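Local coordinates for protein ribulose-bisphosphate carboxylase (Alicyclobacillus acidocaldarius subsp. acidocaldarius, PDB 4NAS) that belongs to the ribulose-bisphosphate carboxylase large-chain family and pairs an N-terminal domain with a TIM-barrel domain that holds a bound calcium ion, at residues B[333-345]-B[352-364]. Residues are numbered along the deposited sequence; the frame is centred on the assembly and turned at random.
Sequences LPAPSAGIYPGLV and FGVDLVLNAGGGI
The Phe352 ring lies obliquely against two prolines of the neighbouring strand, CD1 4.0 Å from Pro334 CG and CE2 3.8 Å from Pro336 CG, while Leu320 of helix 313-324 also touches it. This is a beta-alpha-beta crossover of the TIM barrel: strand 333-337, helix 345-352 and strand 357-359, the two strands running nearly parallel at 21°. Beside this contact Leu356 CD1 meets Pro336 CD at 3.7 Å, the two side chains crossing at about a right angle. The Tyr341 ring stacks on Trp408 and is met obliquely by Gly363 CA, 3.8 Å from Tyr341 CD1; Gly363 CA also comes within 3.9 Å of Ile340 O.

One direct backbone bond joins the strands, Val357 N to Pro334 O, nearly straight at 170°. Beyond it they part, and a water takes over, donating to Pro336 O and Val357 O and accepting from Asn359 N. A second water links Ala338 N to Asn359 O. With CG anti to the backbone N (chi1 -172°), Asn359 reaches back to strand 333-337, its side chain about 8 Å from a bound calcium ion. Its amide plane contains the acceptor, yet ND2 approaches Ala335 O from above the carbonyl plane, at 3.2 Å.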
loop_
_atom_site.group_PDB
_atom_site.type_symbol
_atom_site.label_atom_id
_atom_site.label_comp_id
_atom_site.label_asym_id
_atom_site.label_seq_id
_atom_site.Cartn_x
_atom_site.Cartn_y
_atom_site.Cartn_z
ATOM N N LEU B 333 20.081 -9.816 2.523
ATOM C CA LEU B 333 21.206 -8.989 2.093
ATOM C C LEU B 333 20.755 -7.549 1.912
ATOM O O LEU B 333 19.814 -7.288 1.179
ATOM C CB LEU B 333 21.771 -9.502 0.752
ATOM C CG LEU B 333 22.769 -10.656 0.735
ATOM C CD1 LEU B 333 22.844 -11.252 -0.679
ATOM C CD2 LEU B 333 24.148 -10.159 1.171
ATOM N N PRO B 334 21.409 -6.610 2.595
ATOM C CA PRO B 334 21.103 -5.193 2.369
ATOM C C PRO B 334 21.776 -4.640 1.116
ATOM O O PRO B 334 22.973 -4.910 0.834
ATOM C CB PRO B 334 21.657 -4.507 3.622
ATOM C CG PRO B 334 22.719 -5.434 4.120
ATOM C CD PRO B 334 22.315 -6.822 3.736
ATOM N N ALA B 335 21.008 -3.875 0.353
ATOM C CA ALA B 335 21.521 -3.244 -0.859
ATOM C C ALA B 335 21.249 -1.731 -0.804
ATOM O O ALA B 335 20.321 -1.230 -1.453
ATOM C CB ALA B 335 20.871 -3.864 -2.073
ATOM N N PRO B 336 22.029 -1.008 0.013
ATOM C CA PRO B 336 21.750 0.415 0.209
ATOM C C PRO B 336 22.062 1.199 -1.063
ATOM O O PRO B 336 23.052 0.919 -1.757
ATOM C CB PRO B 336 22.657 0.794 1.385
ATOM C CG PRO B 336 23.752 -0.237 1.374
ATOM C CD PRO B 336 23.151 -1.485 0.844
ATOM N N SER B 337 21.199 2.158 -1.374
ATOM C CA SER B 337 21.232 2.828 -2.660
ATOM C C SER B 337 21.583 4.307 -2.491
ATOM O O SER B 337 21.369 4.883 -1.411
ATOM C CB SER B 337 19.876 2.674 -3.369
ATOM O OG SER B 337 18.828 3.357 -2.673
ATOM N N ALA B 338 22.115 4.894 -3.568
ATOM C CA ALA B 338 22.532 6.309 -3.648
ATOM C C ALA B 338 23.878 6.647 -2.993
ATOM O O ALA B 338 24.159 6.260 -1.864
ATOM C CB ALA B 338 21.428 7.267 -3.181
ATOM N N GLY B 339 24.725 7.362 -3.729
ATOM C CA GLY B 339 26.013 7.749 -3.188
ATOM C C GLY B 339 26.988 6.588 -3.110
ATOM O O GLY B 339 27.971 6.642 -2.382
ATOM N N ILE B 340 26.715 5.529 -3.864
ATOM C CA ILE B 340 27.568 4.350 -3.854
ATOM C C ILE B 340 28.664 4.472 -4.927
ATOM O O ILE B 340 28.381 4.317 -6.105
ATOM C CB ILE B 340 26.738 3.089 -4.137
ATOM C CG1 ILE B 340 25.518 3.031 -3.206
ATOM C CG2 ILE B 340 27.602 1.827 -4.047
ATOM C CD1 ILE B 340 25.849 2.979 -1.694
ATOM N N TYR B 341 29.900 4.747 -4.501
ATOM C CA TYR B 341 31.071 4.804 -5.387
ATOM C C TYR B 341 32.258 4.047 -4.798
ATOM O O TYR B 341 32.297 3.817 -3.581
ATOM C CB TYR B 341 31.462 6.252 -5.602
ATOM C CG TYR B 341 30.308 7.091 -6.058
ATOM C CD1 TYR B 341 29.847 7.009 -7.366
ATOM C CD2 TYR B 341 29.660 7.948 -5.179
ATOM C CE1 TYR B 341 28.792 7.781 -7.793
ATOM C CE2 TYR B 341 28.599 8.713 -5.592
ATOM C CZ TYR B 341 28.168 8.634 -6.902
ATOM O OH TYR B 341 27.102 9.408 -7.328
ATOM N N PRO B 342 33.237 3.669 -5.652
ATOM C CA PRO B 342 34.378 2.871 -5.179
ATOM C C PRO B 342 35.098 3.482 -3.981
ATOM O O PRO B 342 35.560 2.739 -3.121
ATOM C CB PRO B 342 35.296 2.822 -6.405
ATOM C CG PRO B 342 34.340 2.828 -7.561
ATOM C CD PRO B 342 33.273 3.837 -7.119
ATOM N N GLY B 343 35.139 4.809 -3.900
ATOM C CA GLY B 343 35.771 5.481 -2.779
ATOM C C GLY B 343 35.038 5.230 -1.473
ATOM O O GLY B 343 35.610 5.357 -0.390
ATOM N N LEU B 344 33.769 4.862 -1.572
ATOM C CA LEU B 344 32.968 4.623 -0.378
ATOM C C LEU B 344 33.074 3.179 0.094
ATOM O O LEU B 344 32.678 2.878 1.215
ATOM C CB LEU B 344 31.501 5.022 -0.600
ATOM C CG LEU B 344 30.613 5.182 0.648
ATOM C CD1 LEU B 344 31.027 6.408 1.482
ATOM C CD2 LEU B 344 29.094 5.206 0.326
ATOM N N VAL B 345 33.611 2.296 -0.752
ATOM C CA VAL B 345 33.713 0.870 -0.416
ATOM C C VAL B 345 34.277 0.515 0.974
ATOM O O VAL B 345 33.696 -0.321 1.669
ATOM C CB VAL B 345 34.362 0.015 -1.536
ATOM C CG1 VAL B 345 34.755 -1.364 -1.018
ATOM C CG2 VAL B 345 33.403 -0.129 -2.710
ATOM N N PHE B 352 28.582 -2.387 6.938
ATOM C CA PHE B 352 27.777 -3.595 6.715
ATOM C C PHE B 352 28.524 -4.932 6.776
ATOM O O PHE B 352 27.901 -5.987 6.897
ATOM C CB PHE B 352 27.028 -3.494 5.382
ATOM C CG PHE B 352 26.089 -2.319 5.293
ATOM C CD1 PHE B 352 24.791 -2.414 5.746
ATOM C CD2 PHE B 352 26.508 -1.126 4.719
ATOM C CE1 PHE B 352 23.920 -1.332 5.663
ATOM C CE2 PHE B 352 25.653 -0.041 4.628
ATOM C CZ PHE B 352 24.350 -0.145 5.099
ATOM N N GLY B 353 29.849 -4.896 6.686
ATOM C CA GLY B 353 30.623 -6.127 6.594
ATOM C C GLY B 353 30.626 -6.654 5.164
ATOM O O GLY B 353 30.297 -5.908 4.237
ATOM N N VAL B 354 30.979 -7.926 4.973
ATOM C CA VAL B 354 31.020 -8.487 3.625
ATOM C C VAL B 354 29.631 -8.832 3.059
ATOM O O VAL B 354 29.470 -8.883 1.835
ATOM C CB VAL B 354 31.939 -9.731 3.520
ATOM C CG1 VAL B 354 33.393 -9.368 3.846
ATOM C CG2 VAL B 354 31.457 -10.835 4.426
ATOM N N ASP B 355 28.649 -9.066 3.939
ATOM C CA ASP B 355 27.274 -9.411 3.522
ATOM C C ASP B 355 26.510 -8.177 3.059
ATOM O O ASP B 355 25.677 -7.609 3.770
ATOM C CB ASP B 355 26.508 -10.129 4.626
ATOM C CG ASP B 355 26.967 -11.570 4.814
ATOM O OD1 ASP B 355 27.740 -12.083 3.973
ATOM O OD2 ASP B 355 26.547 -12.185 5.807
ATOM N N LEU B 356 26.811 -7.772 1.840
ATOM C CA LEU B 356 26.420 -6.472 1.355
ATOM C C LEU B 356 26.315 -6.589 -0.152
ATOM O O LEU B 356 27.075 -7.333 -0.774
ATOM C CB LEU B 356 27.505 -5.461 1.731
ATOM C CG LEU B 356 27.467 -4.053 1.140
ATOM C CD1 LEU B 356 26.271 -3.288 1.697
ATOM C CD2 LEU B 356 28.777 -3.319 1.418
ATOM N N VAL B 357 25.357 -5.886 -0.742
ATOM C CA VAL B 357 25.357 -5.719 -2.186
ATOM C C VAL B 357 25.753 -4.280 -2.486
ATOM O O VAL B 357 25.111 -3.353 -1.989
ATOM C CB VAL B 357 23.989 -5.995 -2.801
ATOM C CG1 VAL B 357 24.039 -5.766 -4.318
ATOM C CG2 VAL B 357 23.528 -7.432 -2.471
ATOM N N LEU B 358 26.825 -4.097 -3.265
ATOM C CA LEU B 358 27.192 -2.773 -3.741
ATOM C C LEU B 358 26.228 -2.424 -4.871
ATOM O O LEU B 358 26.319 -2.940 -5.983
ATOM C CB LEU B 358 28.675 -2.691 -4.170
ATOM C CG LEU B 358 29.679 -2.911 -3.030
ATOM C CD1 LEU B 358 31.066 -3.274 -3.560
ATOM C CD2 LEU B 358 29.748 -1.700 -2.097
ATOM N N ASN B 359 25.263 -1.576 -4.530
ATOM C CA ASN B 359 24.150 -1.232 -5.396
ATOM C C ASN B 359 24.543 -0.005 -6.207
ATOM O O ASN B 359 24.235 1.123 -5.835
ATOM C CB ASN B 359 22.927 -0.945 -4.508
ATOM C CG ASN B 359 21.646 -0.767 -5.288
ATOM O OD1 ASN B 359 21.657 -0.707 -6.507
ATOM N ND2 ASN B 359 20.524 -0.655 -4.572
ATOM N N ALA B 360 25.257 -0.226 -7.304
ATOM C CA ALA B 360 25.766 0.888 -8.086
ATOM C C ALA B 360 24.864 1.245 -9.273
ATOM O O ALA B 360 24.317 0.371 -9.935
ATOM C CB ALA B 360 27.166 0.579 -8.562
ATOM N N GLY B 361 24.723 2.535 -9.540
ATOM C CA GLY B 361 24.003 2.992 -10.716
ATOM C C GLY B 361 24.847 3.978 -11.498
ATOM O O GLY B 361 25.535 3.605 -12.455
ATOM N N GLY B 362 24.796 5.244 -11.084
ATOM C CA GLY B 362 25.686 6.256 -11.626
ATOM C C GLY B 362 27.132 5.890 -11.362
ATOM O O GLY B 362 28.027 6.314 -12.091
ATOM N N GLY B 363 27.365 5.094 -10.320
ATOM C CA GLY B 363 28.702 4.611 -10.019
ATOM C C GLY B 363 29.292 3.774 -11.141
ATOM O O GLY B 363 30.507 3.775 -11.376
ATOM N N ILE B 364 28.433 3.048 -11.841
ATOM C CA ILE B 364 28.872 2.261 -12.994
ATOM C C ILE B 364 28.830 3.102 -14.262
ATOM O O ILE B 364 29.826 3.237 -14.979
ATOM C CB ILE B 364 27.978 1.034 -13.204
ATOM C CG1 ILE B 364 28.054 0.133 -11.987
ATOM C CG2 ILE B 364 28.412 0.262 -14.436
ATOM C CD1 ILE B 364 29.374 -0.528 -11.845
HETATM O O HOH W 1 25.205 -0.697 -1.855
HETATM O O HOH W 2 22.854 3.331 -5.830
#